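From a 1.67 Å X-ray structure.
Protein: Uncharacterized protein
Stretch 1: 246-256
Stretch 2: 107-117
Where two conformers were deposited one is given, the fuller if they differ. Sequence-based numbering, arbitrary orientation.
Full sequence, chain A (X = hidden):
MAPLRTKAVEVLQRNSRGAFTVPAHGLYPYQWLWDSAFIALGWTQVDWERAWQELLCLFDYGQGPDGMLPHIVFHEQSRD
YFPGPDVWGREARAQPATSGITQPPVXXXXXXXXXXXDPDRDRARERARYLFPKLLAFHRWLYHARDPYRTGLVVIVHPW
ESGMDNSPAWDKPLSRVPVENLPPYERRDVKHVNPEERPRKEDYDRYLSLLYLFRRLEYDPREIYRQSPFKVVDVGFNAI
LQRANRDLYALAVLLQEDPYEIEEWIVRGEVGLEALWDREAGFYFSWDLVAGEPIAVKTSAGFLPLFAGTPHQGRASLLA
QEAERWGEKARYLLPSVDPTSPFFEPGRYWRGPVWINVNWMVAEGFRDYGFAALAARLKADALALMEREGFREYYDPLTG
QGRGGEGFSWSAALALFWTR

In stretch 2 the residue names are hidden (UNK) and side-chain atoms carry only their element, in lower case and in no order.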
# COMPACT_ATOMS: atom_id res chain seq x y z
N ARG A 246 -5.68 -12.31 -2.96
CA ARG A 246 -4.53 -12.40 -2.06
C ARG A 246 -4.32 -13.83 -1.57
O ARG A 246 -3.18 -14.33 -1.49
CB ARG A 246 -4.72 -11.47 -0.85
CG ARG A 246 -4.77 -10.01 -1.23
CD ARG A 246 -3.45 -9.33 -1.13
NE ARG A 246 -3.56 -7.89 -1.41
CZ ARG A 246 -2.51 -7.09 -1.46
NH1 ARG A 246 -1.29 -7.58 -1.23
NH2 ARG A 246 -2.67 -5.80 -1.76
N ASP A 247 -5.41 -14.49 -1.21
CA ASP A 247 -5.32 -15.85 -0.71
C ASP A 247 -5.00 -16.87 -1.82
O ASP A 247 -4.27 -17.84 -1.57
CB ASP A 247 -6.58 -16.22 0.06
CG ASP A 247 -6.71 -15.43 1.35
OD1 ASP A 247 -5.65 -15.10 1.93
OD2 ASP A 247 -7.83 -15.09 1.75
N LEU A 248 -5.51 -16.64 -3.03
CA LEU A 248 -5.18 -17.46 -4.18
C LEU A 248 -3.70 -17.36 -4.56
O LEU A 248 -3.08 -18.37 -4.92
CB LEU A 248 -6.06 -17.11 -5.38
CG LEU A 248 -6.00 -18.07 -6.56
CD1 LEU A 248 -6.52 -19.45 -6.18
CD2 LEU A 248 -6.80 -17.49 -7.71
N TYR A 249 -3.16 -16.15 -4.46
CA TYR A 249 -1.73 -15.92 -4.65
C TYR A 249 -0.91 -16.80 -3.69
O TYR A 249 0.03 -17.48 -4.08
CB TYR A 249 -1.39 -14.44 -4.43
CG TYR A 249 0.11 -14.22 -4.31
CD1 TYR A 249 0.89 -14.01 -5.44
CD2 TYR A 249 0.74 -14.27 -3.08
CE1 TYR A 249 2.26 -13.85 -5.35
CE2 TYR A 249 2.12 -14.12 -2.97
CZ TYR A 249 2.87 -13.91 -4.11
OH TYR A 249 4.24 -13.76 -3.99
N ALA A 250 -1.29 -16.79 -2.41
CA ALA A 250 -0.56 -17.56 -1.41
C ALA A 250 -0.61 -19.04 -1.73
O ALA A 250 0.41 -19.72 -1.70
CB ALA A 250 -1.11 -17.28 -0.02
N LEU A 251 -1.79 -19.53 -2.08
CA LEU A 251 -1.93 -20.93 -2.56
C LEU A 251 -1.03 -21.24 -3.74
O LEU A 251 -0.36 -22.26 -3.75
CB LEU A 251 -3.38 -21.24 -2.94
CG LEU A 251 -4.33 -21.52 -1.80
CD1 LEU A 251 -5.77 -21.36 -2.27
CD2 LEU A 251 -4.07 -22.92 -1.23
N ALA A 252 -1.02 -20.36 -4.74
CA ALA A 252 -0.16 -20.54 -5.91
C ALA A 252 1.30 -20.70 -5.51
O ALA A 252 1.99 -21.61 -5.99
CB ALA A 252 -0.31 -19.37 -6.87
N VAL A 253 1.78 -19.82 -4.64
CA VAL A 253 3.19 -19.88 -4.25
C VAL A 253 3.46 -21.17 -3.49
O VAL A 253 4.47 -21.85 -3.75
CB VAL A 253 3.65 -18.65 -3.43
CG1 VAL A 253 5.09 -18.81 -3.00
CG2 VAL A 253 3.52 -17.38 -4.26
N LEU A 254 2.60 -21.50 -2.53
CA LEU A 254 2.77 -22.72 -1.73
C LEU A 254 2.75 -24.00 -2.56
O LEU A 254 3.51 -24.94 -2.27
CB LEU A 254 1.73 -22.78 -0.61
CG LEU A 254 1.91 -21.74 0.50
CD1 LEU A 254 0.70 -21.69 1.39
CD2 LEU A 254 3.15 -22.04 1.34
N LEU A 255 1.92 -24.01 -3.59
CA LEU A 255 1.80 -25.15 -4.52
C LEU A 255 2.81 -25.10 -5.68
O LEU A 255 2.85 -26.01 -6.53
CB LEU A 255 0.38 -25.21 -5.10
CG LEU A 255 -0.77 -25.47 -4.13
CD1 LEU A 255 -2.08 -25.43 -4.91
CD2 LEU A 255 -0.63 -26.77 -3.37
N GLN A 256 3.61 -24.05 -5.72
CA GLN A 256 4.62 -23.85 -6.76
C GLN A 256 4.00 -23.78 -8.16
O GLN A 256 4.44 -24.45 -9.09
CB GLN A 256 5.76 -24.88 -6.63
CG GLN A 256 6.58 -24.67 -5.35
CD GLN A 256 7.54 -23.50 -5.47
OE1 GLN A 256 8.68 -23.65 -5.93
NE2 GLN A 256 7.08 -22.31 -5.07
N UNK A 107 -14.58 -18.13 -1.99
CA UNK A 107 -14.13 -19.52 -1.90
C UNK A 107 -12.60 -19.68 -1.79
O UNK A 107 -12.14 -20.53 -1.03
c UNK A 107 -14.75 -20.42 -3.01
c UNK A 107 -14.41 -21.88 -2.76
c UNK A 107 -14.36 -19.96 -4.41
N UNK A 108 -11.81 -18.86 -2.48
CA UNK A 108 -10.34 -19.07 -2.40
C UNK A 108 -9.79 -18.85 -1.00
O UNK A 108 -8.83 -19.49 -0.57
c UNK A 108 -9.60 -18.18 -3.39
N UNK A 109 -10.40 -17.90 -0.30
CA UNK A 109 -10.03 -17.61 1.09
C UNK A 109 -10.28 -18.83 1.97
O UNK A 109 -9.45 -19.20 2.81
o UNK A 109 -10.35 -15.26 0.80
c UNK A 109 -10.62 -16.10 3.05
c UNK A 109 -10.81 -16.38 1.55
N UNK A 110 -11.42 -19.48 1.76
CA UNK A 110 -11.76 -20.67 2.52
C UNK A 110 -10.84 -21.82 2.12
O UNK A 110 -10.35 -22.55 2.98
c UNK A 110 -13.26 -21.02 2.40
c UNK A 110 -14.12 -19.93 3.01
c UNK A 110 -13.54 -22.36 3.07
N UNK A 111 -10.57 -21.97 0.83
CA UNK A 111 -9.67 -23.03 0.38
C UNK A 111 -8.25 -22.86 0.98
O UNK A 111 -7.63 -23.85 1.40
c UNK A 111 -8.53 -24.08 -1.59
c UNK A 111 -10.99 -23.64 -1.69
c UNK A 111 -9.64 -23.14 -1.16
N UNK A 112 -7.75 -21.64 1.05
CA UNK A 112 -6.43 -21.40 1.66
C UNK A 112 -6.44 -21.87 3.12
O UNK A 112 -5.51 -22.53 3.59
c UNK A 112 -4.68 -19.70 2.27
c UNK A 112 -2.36 -16.90 3.10
c UNK A 112 -6.02 -19.94 1.58
n UNK A 112 -2.88 -15.78 2.63
n UNK A 112 -1.20 -16.85 3.75
c UNK A 112 -4.27 -18.24 2.26
n UNK A 112 -2.99 -18.07 2.94
N UNK A 113 -7.49 -21.54 3.84
CA UNK A 113 -7.61 -21.95 5.23
C UNK A 113 -7.66 -23.47 5.37
O UNK A 113 -6.93 -24.06 6.18
c UNK A 113 -8.85 -21.35 5.90
o UNK A 113 -8.91 -22.86 11.32
c UNK A 113 -8.18 -21.02 8.28
c UNK A 113 -8.90 -22.49 9.99
c UNK A 113 -9.61 -22.86 7.77
c UNK A 113 -8.91 -21.73 7.35
c UNK A 113 -8.19 -21.38 9.60
c UNK A 113 -9.61 -23.24 9.09
N UNK A 114 -8.51 -24.12 4.58
CA UNK A 114 -8.55 -25.60 4.60
C UNK A 114 -7.19 -26.19 4.27
O UNK A 114 -6.74 -27.15 4.92
c UNK A 114 -11.94 -26.37 2.87
c UNK A 114 -11.05 -25.72 3.90
c UNK A 114 -11.52 -26.02 5.32
c UNK A 114 -9.60 -26.16 3.65
N UNK A 115 -6.52 -25.61 3.28
CA UNK A 115 -5.22 -26.12 2.85
C UNK A 115 -4.17 -26.01 3.96
O UNK A 115 -3.43 -26.96 4.23
c UNK A 115 -4.72 -25.42 1.57
c UNK A 115 -0.76 -26.77 0.64
o UNK A 115 0.51 -27.25 0.34
c UNK A 115 -3.33 -25.88 1.22
c UNK A 115 -2.24 -25.02 1.33
c UNK A 115 -3.09 -27.20 0.85
c UNK A 115 -1.83 -27.63 0.55
c UNK A 115 -0.96 -25.46 1.03
N UNK A 116 -4.13 -24.86 4.63
CA UNK A 116 -3.07 -24.61 5.61
C UNK A 116 -3.31 -25.34 6.92
O UNK A 116 -2.35 -25.69 7.63
c UNK A 116 -2.92 -23.11 5.87
o UNK A 116 -2.58 -20.41 6.03
o UNK A 116 -1.56 -20.16 4.13
c UNK A 116 -2.34 -22.34 4.68
c UNK A 116 -2.14 -20.87 4.96
N UNK A 117 -4.58 -25.57 7.25
CA UNK A 117 -4.93 -26.08 8.59
C UNK A 117 -5.38 -27.54 8.68
O UNK A 117 -5.54 -28.07 9.80
n UNK A 117 -3.09 -22.09 11.72
c UNK A 117 -5.60 -23.77 9.48
c UNK A 117 -4.03 -22.17 10.58
c UNK A 117 -6.00 -25.21 9.26
c UNK A 117 -4.38 -23.63 10.35

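Position 107 opens the second helix with three side-chain carbons, one carrying the other two; they lie beyond reach of the first helix, and the fork at CB identifies Val-107. At position 108 a single carbon points toward the partner helix and stands 4.2 Å from Leu-248 CB, measured from its own CB. This is Ala-108, whose small side chain sits where the backbones run close, Ala-108 CA lying 5.7 Å from Leu-248 CA.

Position 109 has one carbon bearing an oxygen and a carbon, with the oxygen 2.7 Å from Asp-247 OD2; this branching is that of Thr-109, whose OG1 donates a hydrogen bond to that carboxylate oxygen. Position 110 is again a carbon carrying two carbons, but its CA-to-CB bond points away from stretch 1: Val-110. The same three-carbon fork recurs at position 111, now with one branch 3.9 Å from Leu-251 CD1; this is Val-111, and the branch is CG1.

At position 112 three carbons and a nitrogen lead to a carbon carrying two more nitrogens, an extended chain ending in a guanidinium. One terminal nitrogen lies 2.9 Å from Asp-247 OD1, near the plane of the group, and Ala-250 CB lies over one face, 3.4 Å from the central carbon; this is Arg-112, and its NH1 donates to OD1 within a salt bridge.

Position 113 carries one carbon and a six-carbon ring bearing an oxygen; the ring leads away from stretch 1, and the residue is Tyr-113. At position 114 four carbons fork at the second and lie out of reach of stretch 1: Leu-114. Position 115 has one carbon, then a six-carbon ring bearing an oxygen; its CA-to-CB bond points toward stretch 1, and the ring touches Leu-251, Leu-254 and Leu-255. This is Tyr-115. Leu-254 CD1 meets the ring edge, 4.1 Å from Tyr-115 CE2, and Leu-251 CD2 lies 3.8 Å from Tyr-115 CD2.

Position 116 has three carbons, the last carrying two oxygens. One of these is 3.9 Å from Leu-254 CD1; the residue is Glu-116, and that oxygen, OE2, also accepts a hydrogen bond from Arg-112 NE at 2.8 Å within a salt bridge. At position 117 four carbons in a row end in nitrogen, far from stretch 1: Lys-117.

The helices cross at 40°, with axes 8.2 Å apart at their closest, and the two stretches bury 553 Å², both sides summed. Leu-251 is the knob, seated among Ala-108, Val-111, Arg-112 and Tyr-115. Asp-247 uses both carboxylate oxygens to hold Thr-109 and Arg-112, nearly one turn apart, while Glu-116 engages the arginine from its own helix. Polar pairing thus accompanies a leucine-rich packing surface that continues along Tyr-115 to Leu-254 and Leu-255.

Stretch 2 107-117: VATVVRYLYEK
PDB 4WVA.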